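Local atomic coordinates of putative phosphatase (DUF442) (Shewanella putrefaciens CN-32, PDB entry 3GXH), a protein that probably acts as a phosphatase related to the tyrosine and dual-specificity phosphatases, though its substrate is unknown. Residues A[41-50]-A[68-76]; A[27-37]-A[56-67]. All coordinates share one frame; numbering follows the deposited sequence. Where two conformers were deposited one is given.

From the N terminus, the chain runs through the turn at 27-29 into helix 30-38 and then along strand 43-46, out through a loop to helix 59-65, and into strand 69-72, parallel to 43-46. The segments alternate, so the two contacts cross: contact 2 closes the loop from 27-37 to 56-67, and contact 1 closes the one from 41-50 to 68-76. Contact 1 joins the edge strand to its parallel neighbour; contact 2 pairs the two helices that flank those strands. Their centres lie about 11 Å apart, and they touch where the methyl CE of M68 packs 3.3 Å from O of F33, while V63 reaches strand 69-72.

Contact 1: A[41-50]-A[68-76]; sequences VDVVINLMPD and MDYVYIPVD
Strands 43-46 and 69-72 pair in parallel at one margin of the central sheet, 69-72 being its outermost strand and 43-46 pairing on its other edge with strand 100-103. The ladder runs from D69 N on D42 O, through V44 and N46, to I73 N on N46 O, and V75 N on L47 O carries the pairing past the strand ends. V43, I45, D69 and V71 send their side chains to one face, where I45 CG1 lies 4.0 Å from V71 CB, the two side chains alongside each other and pointing the same way. V44, N46 and Y70 lie on the other face beneath helix 59-65, whose E59 touches all three, and Y72 is on that same face. This is the right-handed beta-alpha-beta crossover expected of the phosphatase fold, with helix 59-65 as its connection. N46 supplies the direct side-chain bond to Y70. With CG anti to the backbone N (chi1 179°), its amide reaches along the sheet face, and ND2 donates to Y70 OH at 2.9 Å, almost straight and in the amide plane. OD1 takes M48 N at 2.9 Å from above its carbonyl plane, an Asx turn, so both ends of the amide are held. Y72 lies between P74 CD, 3.5 Å over the centre of one ring face, and a water on the opposite face. That water bonds D50 OD1 at 2.8 Å and Y70 OH at 2.6 Å, in the plane of the Y70 ring. D50 N donates to Y72 OH at 2.9 Å, tying the loop after strand 43-46 to the hydroxyl end of the ring.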
loop_
_atom_site.group_PDB
_atom_site.type_symbol
_atom_site.label_atom_id
_atom_site.label_comp_id
_atom_site.label_asym_id
_atom_site.label_seq_id
_atom_site.Cartn_x
_atom_site.Cartn_y
_atom_site.Cartn_z
ATOM N N VAL A 41 9.021 8.995 -5.690
ATOM C CA VAL A 41 8.018 8.775 -4.678
ATOM C C VAL A 41 8.097 9.897 -3.621
ATOM O O VAL A 41 9.192 10.264 -3.164
ATOM C CB VAL A 41 8.128 7.387 -4.003
ATOM C CG1 VAL A 41 7.099 7.216 -2.850
ATOM C CG2 VAL A 41 7.947 6.301 -5.086
ATOM N N ASP A 42 6.937 10.453 -3.218
ATOM C CA ASP A 42 6.862 11.562 -2.279
ATOM C C ASP A 42 6.444 11.116 -0.868
ATOM O O ASP A 42 6.838 11.749 0.100
ATOM C CB ASP A 42 5.817 12.572 -2.766
ATOM C CG ASP A 42 6.152 13.201 -4.081
ATOM O OD1 ASP A 42 7.260 13.761 -4.215
ATOM O OD2 ASP A 42 5.310 13.154 -5.037
ATOM N N VAL A 43 5.582 10.097 -0.783
ATOM C CA VAL A 43 4.966 9.721 0.482
ATOM C C VAL A 43 4.995 8.205 0.571
ATOM O O VAL A 43 4.702 7.500 -0.413
ATOM C CB VAL A 43 3.506 10.151 0.484
ATOM C CG1 VAL A 43 2.864 9.855 1.872
ATOM C CG2 VAL A 43 3.288 11.616 0.024
ATOM N N VAL A 44 5.322 7.684 1.762
ATOM C CA VAL A 44 5.225 6.279 2.033
ATOM C C VAL A 44 4.161 6.054 3.094
ATOM O O VAL A 44 4.253 6.693 4.166
ATOM C CB VAL A 44 6.561 5.708 2.545
ATOM C CG1 VAL A 44 6.387 4.232 2.954
ATOM C CG2 VAL A 44 7.647 5.823 1.462
ATOM N N ILE A 45 3.171 5.222 2.795
ATOM C CA ILE A 45 2.089 4.840 3.693
ATOM C C ILE A 45 2.330 3.397 4.079
ATOM O O ILE A 45 2.296 2.514 3.243
ATOM C CB ILE A 45 0.686 5.059 3.089
ATOM C CG1 ILE A 45 0.540 6.511 2.615
ATOM C CG2 ILE A 45 -0.369 4.630 4.119
ATOM C CD1 ILE A 45 -0.790 6.762 1.936
ATOM N N ASN A 46 2.622 3.176 5.362
ATOM C CA ASN A 46 3.009 1.871 5.906
ATOM C C ASN A 46 1.848 1.292 6.660
ATOM O O ASN A 46 1.350 1.879 7.623
ATOM C CB ASN A 46 4.180 2.063 6.855
ATOM C CG ASN A 46 4.651 0.787 7.495
ATOM O OD1 ASN A 46 4.297 -0.341 7.054
ATOM N ND2 ASN A 46 5.413 0.961 8.588
ATOM N N LEU A 47 1.373 0.135 6.181
ATOM C CA LEU A 47 0.261 -0.635 6.808
ATOM C C LEU A 47 0.739 -1.778 7.709
ATOM O O LEU A 47 -0.076 -2.470 8.288
ATOM C CB LEU A 47 -0.682 -1.212 5.742
ATOM C CG LEU A 47 -1.220 -0.263 4.696
ATOM C CD1 LEU A 47 -2.129 -1.001 3.724
ATOM C CD2 LEU A 47 -1.939 0.975 5.282
HETATM N N MSE A 48 2.049 -1.984 7.767
HETATM C CA MSE A 48 2.629 -3.063 8.556
HETATM C C MSE A 48 2.792 -2.663 10.011
HETATM O O MSE A 48 3.511 -1.730 10.304
HETATM C CB MSE A 48 3.985 -3.421 7.958
HETATM C CG MSE A 48 4.780 -4.448 8.730
HETATM SE SE MSE A 48 6.446 -4.804 7.821
HETATM C CE MSE A 48 6.973 -6.437 8.759
ATOM N N PRO A 49 2.195 -3.399 10.945
ATOM C CA PRO A 49 2.404 -3.058 12.350
ATOM C C PRO A 49 3.881 -3.086 12.746
ATOM O O PRO A 49 4.636 -4.033 12.424
ATOM C CB PRO A 49 1.623 -4.163 13.100
ATOM C CG PRO A 49 0.565 -4.589 12.151
ATOM C CD PRO A 49 1.246 -4.520 10.799
ATOM N N ASP A 50 4.281 -2.065 13.516
ATOM C CA ASP A 50 5.649 -1.944 14.036
ATOM C C ASP A 50 5.964 -3.149 14.915
ATOM O O ASP A 50 7.131 -3.499 15.055
ATOM C CB ASP A 50 5.771 -0.691 14.919
ATOM C CG ASP A 50 5.819 0.621 14.156
ATOM O OD1 ASP A 50 6.117 0.662 12.968
ATOM O OD2 ASP A 50 5.615 1.628 14.882
HETATM N N MSE A 68 11.264 11.679 2.139
HETATM C CA MSE A 68 9.860 11.480 1.882
HETATM C C MSE A 68 8.980 11.645 3.105
HETATM O O MSE A 68 9.482 11.638 4.237
HETATM C CB MSE A 68 9.639 10.069 1.320
HETATM C CG MSE A 68 10.318 9.842 0.006
HETATM SE SE MSE A 68 10.220 8.049 -0.730
HETATM C CE MSE A 68 11.296 7.159 0.663
ATOM N N ASP A 69 7.688 11.848 2.887
ATOM C CA ASP A 69 6.730 11.977 3.968
ATOM C C ASP A 69 6.306 10.568 4.384
ATOM O O ASP A 69 6.299 9.651 3.559
ATOM C CB ASP A 69 5.480 12.742 3.491
ATOM C CG ASP A 69 5.734 14.180 3.201
ATOM O OD1 ASP A 69 6.666 14.763 3.763
ATOM O OD2 ASP A 69 4.933 14.723 2.407
ATOM N N TYR A 70 5.997 10.388 5.668
ATOM C CA TYR A 70 5.691 9.106 6.250
ATOM C C TYR A 70 4.315 9.121 6.909
ATOM O O TYR A 70 4.026 10.004 7.710
ATOM C CB TYR A 70 6.759 8.765 7.303
ATOM C CG TYR A 70 6.542 7.431 7.962
ATOM C CD1 TYR A 70 6.622 6.277 7.199
ATOM C CD2 TYR A 70 6.232 7.314 9.313
ATOM C CE1 TYR A 70 6.437 5.024 7.751
ATOM C CE2 TYR A 70 6.057 6.050 9.871
ATOM C CZ TYR A 70 6.200 4.909 9.104
ATOM O OH TYR A 70 5.988 3.637 9.640
ATOM N N VAL A 71 3.481 8.155 6.569
ATOM C CA VAL A 71 2.170 7.915 7.182
ATOM C C VAL A 71 2.119 6.485 7.684
ATOM O O VAL A 71 2.405 5.540 6.889
ATOM C CB VAL A 71 1.021 8.209 6.197
ATOM C CG1 VAL A 71 -0.318 8.091 6.919
ATOM C CG2 VAL A 71 1.192 9.555 5.498
ATOM N N TYR A 72 1.732 6.277 8.946
ATOM C CA TYR A 72 1.676 4.970 9.560
ATOM C C TYR A 72 0.234 4.656 9.930
ATOM O O TYR A 72 -0.357 5.305 10.773
ATOM C CB TYR A 72 2.553 4.968 10.818
ATOM C CG TYR A 72 2.527 3.712 11.634
ATOM C CD1 TYR A 72 2.845 2.471 11.038
ATOM C CD2 TYR A 72 2.205 3.728 12.952
ATOM C CE1 TYR A 72 2.899 1.354 11.802
ATOM C CE2 TYR A 72 2.210 2.557 13.720
ATOM C CZ TYR A 72 2.564 1.376 13.128
ATOM O OH TYR A 72 2.580 0.202 13.900
ATOM N N ILE A 73 -0.330 3.651 9.269
ATOM C CA ILE A 73 -1.690 3.162 9.467
ATOM C C ILE A 73 -1.612 1.649 9.641
ATOM O O ILE A 73 -1.858 0.897 8.683
ATOM C CB ILE A 73 -2.632 3.608 8.307
ATOM C CG1 ILE A 73 -2.625 5.109 8.131
ATOM C CG2 ILE A 73 -4.084 3.092 8.546
ATOM C CD1 ILE A 73 -3.336 5.628 6.906
ATOM N N PRO A 74 -1.269 1.173 10.841
ATOM C CA PRO A 74 -1.055 -0.263 10.956
ATOM C C PRO A 74 -2.354 -1.021 10.853
ATOM O O PRO A 74 -3.349 -0.644 11.472
ATOM C CB PRO A 74 -0.476 -0.401 12.373
ATOM C CG PRO A 74 -0.968 0.802 13.127
ATOM C CD PRO A 74 -0.932 1.899 12.085
ATOM N N VAL A 75 -2.340 -2.133 10.139
ATOM C CA VAL A 75 -3.554 -2.921 9.892
ATOM C C VAL A 75 -3.297 -4.299 10.482
ATOM O O VAL A 75 -2.313 -4.983 10.159
ATOM C CB VAL A 75 -3.840 -3.045 8.396
ATOM C CG1 VAL A 75 -5.051 -3.965 8.127
ATOM C CG2 VAL A 75 -4.080 -1.664 7.805
ATOM N N ASP A 76 -4.215 -4.708 11.373
ATOM C CA ASP A 76 -4.157 -6.014 11.972
ATOM C C ASP A 76 -4.618 -7.044 10.961
ATOM O O ASP A 76 -5.702 -6.936 10.411
ATOM C CB ASP A 76 -5.087 -6.053 13.209
ATOM C CG ASP A 76 -5.074 -7.417 13.878
ATOM O OD1 ASP A 76 -4.078 -7.735 14.507
ATOM O OD2 ASP A 76 -6.048 -8.166 13.753
HETATM O O HOH W 1 5.997 3.365 12.266
#

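Contact 2: A[27-37]-A[56-67]; sequences LPNEQQFSLLK and HPDEGKLVTQAG. With EDO (1,2-ethanediol), chain G.
The F33 ring has V63 CG2 over one face, a CH-pi contact 4.0 Å from the ring centroid, and P28 CB over the opposite face toward the rim. Near its plane, at the edge, comes H56 NE2, 3.8 Å from F33 CE2; the rings themselves meet obliquely, planes 59° apart. On the imidazole, L62 CD1 lies over one face, while P28 O and E59 OE1 sit at the edge in the ring plane. H56 NE2 donates to P28 O at 2.8 Å, nearly straight and lying in both the ring and carbonyl planes, which fixes the rotation of the imidazole against the turn before helix 30-38. F33 reaches this position with CG anti to its carbonyl carbon, pointing into the groove between the helices. Its CZ meets E59 CD at 3.7 Å, and the carboxylate of E59 is bonded through OE2 to H103 of strand 100-103. Helices 30-37 and 59-65 pack against each other at -37°, with axes 9.2 Å apart, on the same side of the sheet of this phosphatase-like domain. N29 caps the first helix through a capping box with Q32, while D58 caps the second through K61 N. At the far end A66 CB rests against F33 CB, and G67 closes helix 59-65 with a Schellman motif. There K37 bends at chi2 (65°) so that its chain passes A66 O and NZ donates to G67 O at 2.8 Å, from above the carbonyl plane. On the outer flank, the L62 and E30 side chains cross at about a right angle, L62 CD2 coming 3.7 Å from E30 CD.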
loop_
_atom_site.group_PDB
_atom_site.type_symbol
_atom_site.label_atom_id
_atom_site.label_comp_id
_atom_site.label_asym_id
_atom_site.label_seq_id
_atom_site.Cartn_x
_atom_site.Cartn_y
_atom_site.Cartn_z
ATOM N N LEU A 27 7.910 -5.023 1.910
ATOM C CA LEU A 27 8.696 -4.146 2.777
ATOM C C LEU A 27 10.000 -3.716 2.137
ATOM O O LEU A 27 10.865 -4.564 1.921
ATOM C CB LEU A 27 9.001 -4.887 4.088
ATOM C CG LEU A 27 9.806 -4.114 5.153
ATOM C CD1 LEU A 27 9.113 -2.844 5.526
ATOM C CD2 LEU A 27 9.996 -5.023 6.366
ATOM N N PRO A 28 10.186 -2.434 1.855
ATOM C CA PRO A 28 11.502 -1.993 1.375
ATOM C C PRO A 28 12.565 -2.120 2.438
ATOM O O PRO A 28 12.246 -1.870 3.597
ATOM C CB PRO A 28 11.284 -0.507 0.964
ATOM C CG PRO A 28 9.770 -0.430 0.818
ATOM C CD PRO A 28 9.265 -1.299 1.919
ATOM N N ASN A 29 13.780 -2.539 2.108
ATOM C CA ASN A 29 14.881 -2.398 3.030
ATOM C C ASN A 29 15.357 -0.953 3.016
ATOM O O ASN A 29 14.852 -0.100 2.291
ATOM C CB ASN A 29 15.982 -3.410 2.704
ATOM C CG ASN A 29 16.632 -3.195 1.391
ATOM O OD1 ASN A 29 16.773 -2.081 0.891
ATOM N ND2 ASN A 29 17.073 -4.300 0.802
ATOM N N GLU A 30 16.307 -0.612 3.877
ATOM C CA GLU A 30 16.713 0.748 4.060
ATOM C C GLU A 30 17.192 1.387 2.780
ATOM O O GLU A 30 16.750 2.485 2.391
ATOM C CB GLU A 30 17.781 0.877 5.165
ATOM C CG GLU A 30 18.252 2.313 5.370
ATOM C CD GLU A 30 19.121 2.507 6.606
ATOM O OE1 GLU A 30 19.214 1.593 7.470
ATOM O OE2 GLU A 30 19.732 3.603 6.720
ATOM N N GLN A 31 18.081 0.727 2.062
ATOM C CA GLN A 31 18.605 1.281 0.815
ATOM C C GLN A 31 17.531 1.474 -0.228
ATOM O O GLN A 31 17.594 2.413 -1.030
ATOM C CB GLN A 31 19.787 0.437 0.330
ATOM C CG GLN A 31 19.572 -0.950 0.231
ATOM C CD GLN A 31 19.778 -1.802 1.567
ATOM O OE1 GLN A 31 19.773 -1.318 2.798
ATOM N NE2 GLN A 31 19.885 -3.136 1.330
ATOM N N GLN A 32 16.534 0.619 -0.223
ATOM C CA GLN A 32 15.418 0.715 -1.179
ATOM C C GLN A 32 14.576 1.984 -0.948
ATOM O O GLN A 32 13.966 2.493 -1.888
ATOM C CB GLN A 32 14.554 -0.552 -1.208
ATOM C CG GLN A 32 15.312 -1.702 -1.831
ATOM C CD GLN A 32 14.665 -3.019 -1.635
ATOM O OE1 GLN A 32 13.921 -3.206 -0.672
ATOM N NE2 GLN A 32 14.978 -3.977 -2.547
ATOM N N PHE A 33 14.548 2.534 0.273
ATOM C CA PHE A 33 13.844 3.793 0.438
ATOM C C PHE A 33 14.527 4.903 -0.349
ATOM O O PHE A 33 13.854 5.798 -0.867
ATOM C CB PHE A 33 13.734 4.166 1.909
ATOM C CG PHE A 33 12.740 3.350 2.653
ATOM C CD1 PHE A 33 11.400 3.388 2.306
ATOM C CD2 PHE A 33 13.084 2.539 3.730
ATOM C CE1 PHE A 33 10.425 2.615 2.974
ATOM C CE2 PHE A 33 12.097 1.751 4.366
ATOM C CZ PHE A 33 10.795 1.803 3.977
ATOM N N SER A 34 15.850 4.883 -0.416
ATOM C CA SER A 34 16.553 5.848 -1.280
ATOM C C SER A 34 16.203 5.670 -2.754
ATOM O O SER A 34 16.059 6.651 -3.499
ATOM C CB SER A 34 18.060 5.764 -1.043
ATOM O OG SER A 34 18.355 6.328 0.240
ATOM N N LEU A 35 16.058 4.422 -3.187
ATOM C CA LEU A 35 15.685 4.156 -4.588
ATOM C C LEU A 35 14.275 4.716 -4.858
ATOM O O LEU A 35 14.001 5.297 -5.902
ATOM C CB LEU A 35 15.697 2.648 -4.895
ATOM C CG LEU A 35 17.052 1.948 -4.715
ATOM C CD1 LEU A 35 16.843 0.477 -5.033
ATOM C CD2 LEU A 35 18.083 2.566 -5.655
ATOM N N LEU A 36 13.374 4.541 -3.897
ATOM C CA LEU A 36 12.026 5.105 -3.999
ATOM C C LEU A 36 12.067 6.616 -4.163
ATOM O O LEU A 36 11.373 7.175 -5.045
ATOM C CB LEU A 36 11.174 4.719 -2.782
ATOM C CG LEU A 36 10.765 3.237 -2.846
ATOM C CD1 LEU A 36 10.432 2.715 -1.420
ATOM C CD2 LEU A 36 9.555 3.014 -3.843
ATOM N N LYS A 37 12.848 7.294 -3.353
ATOM C CA LYS A 37 12.963 8.740 -3.484
ATOM C C LYS A 37 13.472 9.118 -4.881
ATOM O O LYS A 37 12.971 10.042 -5.518
ATOM C CB LYS A 37 13.899 9.323 -2.426
ATOM C CG LYS A 37 14.161 10.859 -2.538
ATOM C CD LYS A 37 12.896 11.651 -2.294
ATOM C CE LYS A 37 13.129 13.144 -2.479
ATOM N NZ LYS A 37 11.937 13.938 -2.003
ATOM N N HIS A 56 10.935 -2.640 10.491
ATOM C CA HIS A 56 12.026 -1.782 10.878
ATOM C C HIS A 56 11.779 -1.272 12.284
ATOM O O HIS A 56 10.645 -0.999 12.644
ATOM C CB HIS A 56 12.150 -0.563 9.931
ATOM C CG HIS A 56 12.499 -0.932 8.525
ATOM N ND1 HIS A 56 13.722 -1.484 8.219
ATOM C CD2 HIS A 56 11.771 -0.908 7.370
ATOM C CE1 HIS A 56 13.747 -1.733 6.919
ATOM N NE2 HIS A 56 12.587 -1.387 6.378
ATOM N N PRO A 57 12.843 -1.087 13.065
ATOM C CA PRO A 57 12.636 -0.516 14.417
ATOM C C PRO A 57 12.021 0.918 14.340
ATOM O O PRO A 57 11.283 1.299 15.244
ATOM C CB PRO A 57 14.015 -0.475 15.005
ATOM C CG PRO A 57 14.736 -1.597 14.324
ATOM C CD PRO A 57 14.190 -1.631 12.910
ATOM N N ASP A 58 12.333 1.665 13.290
ATOM C CA ASP A 58 11.783 3.026 13.100
ATOM C C ASP A 58 11.753 3.330 11.611
ATOM O O ASP A 58 12.634 4.001 11.073
ATOM C CB ASP A 58 12.627 4.011 13.850
ATOM C CG ASP A 58 12.014 5.415 13.918
ATOM O OD1 ASP A 58 11.007 5.643 13.211
ATOM O OD2 ASP A 58 12.545 6.251 14.653
ATOM N N GLU A 59 10.718 2.808 10.962
ATOM C CA GLU A 59 10.581 3.004 9.541
ATOM C C GLU A 59 10.494 4.487 9.201
ATOM O O GLU A 59 11.054 4.942 8.187
ATOM C CB GLU A 59 9.410 2.232 8.955
ATOM C CG GLU A 59 9.305 2.497 7.434
ATOM C CD GLU A 59 8.365 1.606 6.704
ATOM O OE1 GLU A 59 8.403 0.372 6.874
ATOM O OE2 GLU A 59 7.590 2.182 5.891
ATOM N N GLY A 60 9.757 5.236 10.012
ATOM C CA GLY A 60 9.595 6.657 9.703
ATOM C C GLY A 60 10.888 7.438 9.641
ATOM O O GLY A 60 11.029 8.381 8.854
ATOM N N LYS A 61 11.848 7.073 10.496
ATOM C CA LYS A 61 13.153 7.637 10.440
ATOM C C LYS A 61 13.791 7.382 9.080
ATOM O O LYS A 61 14.346 8.272 8.440
ATOM C CB LYS A 61 14.032 7.095 11.570
ATOM C CG LYS A 61 15.438 7.645 11.577
ATOM C CD LYS A 61 16.259 7.072 12.761
ATOM C CE LYS A 61 17.686 7.656 12.805
ATOM N NZ LYS A 61 18.639 6.986 11.879
ATOM N N LEU A 62 13.709 6.137 8.619
ATOM C CA LEU A 62 14.292 5.800 7.327
ATOM C C LEU A 62 13.620 6.564 6.185
ATOM O O LEU A 62 14.287 7.041 5.251
ATOM C CB LEU A 62 14.216 4.304 7.052
ATOM C CG LEU A 62 14.779 3.369 8.131
ATOM C CD1 LEU A 62 14.677 1.869 7.668
ATOM C CD2 LEU A 62 16.168 3.755 8.501
ATOM N N VAL A 63 12.296 6.669 6.245
ATOM C CA VAL A 63 11.516 7.312 5.180
ATOM C C VAL A 63 11.828 8.801 5.157
ATOM O O VAL A 63 12.076 9.397 4.104
ATOM C CB VAL A 63 10.011 7.022 5.303
ATOM C CG1 VAL A 63 9.162 7.948 4.399
ATOM C CG2 VAL A 63 9.753 5.536 5.043
ATOM N N THR A 64 11.811 9.438 6.306
ATOM C CA THR A 64 12.013 10.906 6.365
ATOM C C THR A 64 13.475 11.249 6.083
ATOM O O THR A 64 13.737 12.229 5.360
ATOM C CB THR A 64 11.397 11.531 7.638
ATOM O OG1 THR A 64 12.017 10.974 8.761
ATOM C CG2 THR A 64 9.843 11.342 7.658
ATOM N N GLN A 65 14.418 10.410 6.510
ATOM C CA GLN A 65 15.841 10.552 6.152
ATOM C C GLN A 65 16.081 10.475 4.650
ATOM O O GLN A 65 16.987 11.126 4.142
ATOM C CB GLN A 65 16.708 9.469 6.811
ATOM C CG GLN A 65 17.108 9.805 8.231
ATOM C CD GLN A 65 17.948 8.721 8.886
ATOM O OE1 GLN A 65 18.067 7.598 8.374
ATOM N NE2 GLN A 65 18.504 9.040 10.045
ATOM N N ALA A 66 15.290 9.648 3.951
ATOM C CA ALA A 66 15.384 9.480 2.503
ATOM C C ALA A 66 14.650 10.610 1.770
ATOM O O ALA A 66 14.607 10.588 0.551
ATOM C CB ALA A 66 14.830 8.136 2.100
ATOM N N GLY A 67 14.097 11.583 2.491
ATOM C CA GLY A 67 13.426 12.730 1.900
ATOM C C GLY A 67 11.961 12.624 1.520
ATOM O O GLY A 67 11.451 13.399 0.706
HETATM C C1 EDO G . 12.260 -6.852 3.842
HETATM O O1 EDO G . 12.859 -5.801 3.460
HETATM C C2 EDO G . 11.857 -7.713 2.629
HETATM O O2 EDO G . 11.245 -8.888 3.117
#